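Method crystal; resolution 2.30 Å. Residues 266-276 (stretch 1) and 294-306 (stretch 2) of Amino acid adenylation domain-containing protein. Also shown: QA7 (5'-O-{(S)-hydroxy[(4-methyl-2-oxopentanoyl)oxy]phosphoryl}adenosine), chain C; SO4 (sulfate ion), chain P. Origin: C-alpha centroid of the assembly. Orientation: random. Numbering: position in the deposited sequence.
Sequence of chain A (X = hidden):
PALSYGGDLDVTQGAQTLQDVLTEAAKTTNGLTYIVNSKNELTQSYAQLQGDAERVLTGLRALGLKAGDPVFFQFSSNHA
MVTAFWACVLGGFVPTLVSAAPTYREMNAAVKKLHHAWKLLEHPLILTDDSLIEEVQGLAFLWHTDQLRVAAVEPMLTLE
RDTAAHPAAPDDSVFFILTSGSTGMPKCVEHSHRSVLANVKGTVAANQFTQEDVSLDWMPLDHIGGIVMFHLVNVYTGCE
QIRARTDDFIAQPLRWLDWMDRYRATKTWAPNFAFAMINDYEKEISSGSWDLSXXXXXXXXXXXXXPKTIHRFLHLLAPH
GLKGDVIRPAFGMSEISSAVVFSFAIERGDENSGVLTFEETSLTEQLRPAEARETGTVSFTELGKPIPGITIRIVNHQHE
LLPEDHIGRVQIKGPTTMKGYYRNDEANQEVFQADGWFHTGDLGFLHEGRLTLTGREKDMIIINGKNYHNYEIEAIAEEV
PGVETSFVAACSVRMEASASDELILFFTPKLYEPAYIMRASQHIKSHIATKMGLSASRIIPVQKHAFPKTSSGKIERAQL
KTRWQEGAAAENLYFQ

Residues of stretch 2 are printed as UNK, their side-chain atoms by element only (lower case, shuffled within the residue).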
# COMPACT_ATOMS: atom_id res chain seq x y z
N THR A 266 13.89 37.53 1.73
CA THR A 266 14.28 37.29 3.12
C THR A 266 14.01 35.86 3.57
O THR A 266 14.60 35.43 4.57
CB THR A 266 13.55 38.27 4.05
OG1 THR A 266 12.16 37.93 4.11
CG2 THR A 266 13.69 39.71 3.54
N LYS A 267 13.16 35.12 2.87
CA LYS A 267 12.88 33.75 3.24
C LYS A 267 12.56 32.94 2.00
O LYS A 267 12.06 33.47 1.00
CB LYS A 267 11.73 33.65 4.25
CG LYS A 267 10.38 34.09 3.69
CD LYS A 267 9.28 34.00 4.74
CE LYS A 267 7.92 34.26 4.12
NZ LYS A 267 6.81 34.16 5.09
N THR A 268 12.84 31.64 2.07
CA THR A 268 12.60 30.70 0.99
C THR A 268 12.70 29.30 1.59
O THR A 268 13.03 29.13 2.77
CB THR A 268 13.60 30.90 -0.16
OG1 THR A 268 13.18 30.14 -1.30
CG2 THR A 268 15.00 30.46 0.25
N TRP A 269 12.40 28.29 0.78
CA TRP A 269 12.52 26.91 1.25
C TRP A 269 12.68 25.96 0.08
O TRP A 269 12.42 26.31 -1.08
CB TRP A 269 11.30 26.50 2.08
CG TRP A 269 10.13 26.04 1.26
CD1 TRP A 269 9.27 26.83 0.56
CD2 TRP A 269 9.68 24.70 1.09
NE1 TRP A 269 8.31 26.05 -0.05
CE2 TRP A 269 8.55 24.74 0.26
CE3 TRP A 269 10.14 23.46 1.55
CZ2 TRP A 269 7.86 23.59 -0.12
CZ3 TRP A 269 9.45 22.32 1.17
CH2 TRP A 269 8.33 22.39 0.34
N ALA A 270 13.10 24.75 0.40
CA ALA A 270 13.21 23.65 -0.56
C ALA A 270 13.53 22.38 0.22
O ALA A 270 14.04 22.44 1.34
CB ALA A 270 14.29 23.93 -1.61
N PRO A 271 13.23 21.21 -0.36
CA PRO A 271 13.75 19.96 0.21
C PRO A 271 15.26 19.90 0.07
O PRO A 271 15.89 20.68 -0.65
CB PRO A 271 13.06 18.86 -0.61
CG PRO A 271 11.87 19.54 -1.23
CD PRO A 271 12.28 20.96 -1.45
N ASN A 272 15.86 18.94 0.78
CA ASN A 272 17.31 18.88 0.85
C ASN A 272 17.95 18.72 -0.52
O ASN A 272 19.10 19.14 -0.72
CB ASN A 272 17.73 17.73 1.77
CG ASN A 272 19.21 17.77 2.10
OD1 ASN A 272 19.65 18.58 2.91
ND2 ASN A 272 19.98 16.88 1.48
N PHE A 273 17.24 18.12 -1.48
CA PHE A 273 17.84 17.86 -2.79
C PHE A 273 18.20 19.17 -3.49
O PHE A 273 19.22 19.24 -4.20
CB PHE A 273 16.90 17.03 -3.67
CG PHE A 273 15.74 17.81 -4.25
CD1 PHE A 273 14.50 17.77 -3.66
CD2 PHE A 273 15.91 18.57 -5.40
CE1 PHE A 273 13.44 18.49 -4.19
CE2 PHE A 273 14.85 19.29 -5.93
CZ PHE A 273 13.62 19.25 -5.32
N ALA A 274 17.38 20.20 -3.32
CA ALA A 274 17.66 21.48 -3.98
C ALA A 274 18.96 22.07 -3.46
O ALA A 274 19.75 22.62 -4.24
CB ALA A 274 16.50 22.45 -3.76
N PHE A 275 19.21 21.96 -2.16
CA PHE A 275 20.48 22.43 -1.61
C PHE A 275 21.64 21.64 -2.21
O PHE A 275 22.69 22.22 -2.54
CB PHE A 275 20.48 22.32 -0.09
CG PHE A 275 19.46 23.19 0.59
CD1 PHE A 275 18.13 22.81 0.66
CD2 PHE A 275 19.83 24.40 1.16
CE1 PHE A 275 17.19 23.61 1.27
CE2 PHE A 275 18.90 25.21 1.78
CZ PHE A 275 17.58 24.81 1.84
N ALA A 276 21.47 20.33 -2.36
CA ALA A 276 22.52 19.52 -2.96
C ALA A 276 22.70 19.87 -4.43
O ALA A 276 23.83 19.86 -4.94
CB ALA A 276 22.19 18.04 -2.80
N UNK A 294 20.10 39.78 2.22
CA UNK A 294 18.76 39.93 2.76
C UNK A 294 18.15 38.62 3.24
O UNK A 294 17.21 38.65 4.05
c UNK A 294 17.83 40.55 1.70
N UNK A 295 18.66 37.48 2.78
CA UNK A 295 18.09 36.19 3.14
C UNK A 295 18.32 35.90 4.61
O UNK A 295 19.47 35.89 5.08
c UNK A 295 16.07 34.05 0.90
c UNK A 295 18.24 33.66 2.61
c UNK A 295 18.71 35.09 2.27
s UNK A 295 16.45 33.43 2.54
N UNK A 296 17.24 35.65 5.35
CA UNK A 296 17.32 35.31 6.76
C UNK A 296 16.79 33.92 7.09
O UNK A 296 17.13 33.39 8.15
c UNK A 296 17.14 37.73 7.44
c UNK A 296 16.55 36.33 7.61
o UNK A 296 15.17 36.35 7.22
N UNK A 297 15.98 33.32 6.21
CA UNK A 297 15.28 32.08 6.53
C UNK A 297 15.25 31.18 5.29
O UNK A 297 14.47 31.42 4.36
c UNK A 297 13.87 32.39 7.02
s UNK A 297 12.80 30.94 7.20
N UNK A 298 16.08 30.15 5.29
CA UNK A 298 16.07 29.13 4.24
C UNK A 298 15.60 27.83 4.88
O UNK A 298 16.40 27.06 5.42
s UNK A 298 19.34 29.88 1.84
c UNK A 298 17.44 28.97 3.60
c UNK A 298 18.01 30.24 3.00
c UNK A 298 18.38 29.41 0.40
N UNK A 299 14.30 27.57 4.82
CA UNK A 299 13.75 26.37 5.42
C UNK A 299 14.13 25.17 4.57
O UNK A 299 14.00 25.18 3.34
c UNK A 299 10.48 28.01 6.64
c UNK A 299 12.23 26.49 5.57
c UNK A 299 11.62 25.12 5.86
c UNK A 299 11.90 27.48 6.68
N UNK A 300 14.63 24.12 5.22
CA UNK A 300 15.04 22.88 4.57
C UNK A 300 14.18 21.76 5.15
O UNK A 300 14.36 21.36 6.31
n UNK A 300 18.34 21.25 3.97
c UNK A 300 17.02 21.38 4.08
c UNK A 300 16.53 22.62 4.80
o UNK A 300 16.23 20.55 3.64
N UNK A 301 13.24 21.26 4.35
CA UNK A 301 12.35 20.21 4.84
C UNK A 301 11.62 19.52 3.71
O UNK A 301 11.63 19.97 2.56
N UNK A 302 10.99 18.39 4.08
CA UNK A 302 10.23 17.50 3.20
C UNK A 302 10.94 16.16 3.05
O UNK A 302 10.33 15.17 2.65
c UNK A 302 9.97 18.11 1.82
N UNK A 303 12.23 16.12 3.35
CA UNK A 303 12.99 14.88 3.31
C UNK A 303 14.19 15.02 4.24
O UNK A 303 14.37 16.04 4.91
c UNK A 303 14.25 15.62 1.19
o UNK A 303 13.89 14.41 -0.83
c UNK A 303 13.42 14.54 1.87
o UNK A 303 15.54 15.86 -0.81
c UNK A 303 14.58 15.28 -0.25
N UNK A 304 15.01 13.97 4.27
CA UNK A 304 16.14 13.94 5.19
C UNK A 304 17.05 15.15 4.96
O UNK A 304 17.49 15.41 3.84
c UNK A 304 16.93 12.65 5.01
N UNK A 305 17.32 15.88 6.04
CA UNK A 305 18.23 17.02 6.01
C UNK A 305 19.63 16.48 6.31
O UNK A 305 19.90 16.00 7.41
c UNK A 305 16.38 18.54 6.76
c UNK A 305 17.82 18.10 7.01
c UNK A 305 18.76 19.29 6.94
N UNK A 306 20.52 16.57 5.32
CA UNK A 306 21.86 16.00 5.43
C UNK A 306 22.78 17.07 6.00
O UNK A 306 22.88 18.16 5.42
c UNK A 306 22.36 15.50 4.07
c UNK A 306 21.37 14.52 3.46
c UNK A 306 23.73 14.86 4.21
C01 QA7 C . 8.46 21.02 6.14
C02 QA7 C . 7.60 20.67 4.98
C03 QA7 C . 6.41 21.59 4.92
C04 QA7 C . 7.35 19.20 5.11
C05 QA7 C . 5.99 18.69 4.78
C06 QA7 C . 5.84 17.56 3.82
C10 QA7 C . 5.57 14.19 4.62
C11 QA7 C . 6.57 13.26 4.83
C12 QA7 C . 6.76 13.05 6.39
C13 QA7 C . 7.94 12.72 6.50
C14 QA7 C . 8.76 13.40 5.24
C16 QA7 C . 9.13 15.68 5.79
C18 QA7 C . 11.09 15.63 6.61
C19 QA7 C . 12.35 15.85 7.18
C21 QA7 C . 12.80 13.67 7.02
C23 QA7 C . 10.77 14.39 6.27
N15 QA7 C . 9.54 14.45 5.75
N17 QA7 C . 10.06 16.42 6.31
N20 QA7 C . 13.15 14.86 7.37
N22 QA7 C . 11.66 13.41 6.50
N24 QA7 C . 12.71 17.15 7.55
O07 QA7 C . 4.66 16.96 3.58
O09 QA7 C . 5.33 14.39 3.27
O25 QA7 C . 7.90 13.80 4.42
O26 QA7 C . 8.21 11.31 6.34
O27 QA7 C . 5.82 12.10 7.07
O28 QA7 C . 4.34 15.85 1.48
O29 QA7 C . 3.08 15.18 3.19
O30 QA7 C . 6.77 17.19 3.29
O31 QA7 C . 5.08 19.14 5.30
P08 QA7 C . 4.38 15.57 2.86
S SO4 P . 14.50 10.88 2.12
O1 SO4 P . 13.61 11.50 3.02
O2 SO4 P . 14.31 9.48 2.18
O3 SO4 P . 14.27 11.32 0.79
O4 SO4 P . 15.85 11.16 2.46
O HOH W 1 14.47 18.49 3.26

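Position 294 carries a single side-chain carbon, a methyl group in the loop ahead of the strand, pointing sideways; its backbone O lies 3.4 Å from T266 CA. It is alanine, A294, and stretch 1 sets little demand on its side chain.

Position 295 has an unbranched side chain of three carbons and a sulfur, with the sulfur third from CA and a methyl beyond it: methionine. M295 starts away from stretch 1, yet its flexible thioether folds back, placing SD 3.4 Å from T266 O and CE 3.8 Å from T268 CG2.

At 296 the first carbon bears one oxygen and one carbon, the mark of threonine. Both its backbone N (2.8 Å) and its OG1 (2.9 Å) donate hydrogen bonds to T266 O, so T296 grips one carbonyl twice at an exposed position.

Position 297 has one carbon followed by sulfur, hence cysteine. The small side chain of C297 shares a sheet face with K267, CB to CB 3.7 Å. Its N makes a weak bond to T266 O (3.0 Å), and its O accepts from T268 N (2.8 Å).

Position 298 again has three carbons and a sulfur in an unbranched chain, so it is methionine. M298 lies on the T268 face, where its CE reaches 3.5 Å from T268 CG2, and its CB is 4.4 Å from F275 CE2.

Position 299 has four carbons, forked at the first, with one arm two carbons long: isoleucine. A beta-branched residue suits an extended strand, and I299 packs CB against W269 CB at 3.6 Å. Its N donates to T268 O (2.9 Å); its O accepts from A270 N (3.1 Å).

At 300 two carbons end in one oxygen and one nitrogen, which fits asparagine. N300 ND2 donates to N272 OD1 (3.2 Å) and sits over one face of the F275 ring, while its OD1 accepts from water 1 (2.7 Å).

Position 301 has no side-chain atoms and is glycine. A CB here would come within 2.9 Å of QA7 C01. G301 N bonds weakly to A270 O (3.3 Å).

Position 302 has one carbon, alanine; the methyl of A302 points toward stretch 1, its CB 3.9 Å from P271 CG and 4.3 Å from W269 CZ3, at the ring edge.

Position 303 has three carbons, the last carrying two oxygens: glutamate. E303 OE1 weakly accepts from F273 N (2.9 Å), near the start of the helix, where free backbone NH groups favour an acidic partner.

Position 304 has one carbon, alanine. A304 O lies 3.1 Å from N272 CB, and its N donates to sulfate O1 (3.1 Å); the methyl itself meets little demand from stretch 1.

Position 305 has three carbons, the first bearing two: valine. V305 barely touches stretch 1, which hardly constrains it.

Position 306 shows the same fork, again valine. V306 N bonds weakly to N272 OD1 (3.3 Å), and its branched side chain reaches N272, CG2 3.4 Å from ND2.

The contact is a parallel pairing of two strands, whose alternating backbone bonds set the register. Beyond it, N272 OD1 accepts from N300 ND2 in the strand and, weakly, from V306 N in the loop, linking both to N272, just past the end of stretch 1's strand.

Stretch 2 (294-306) AMTCMINGAEAVV
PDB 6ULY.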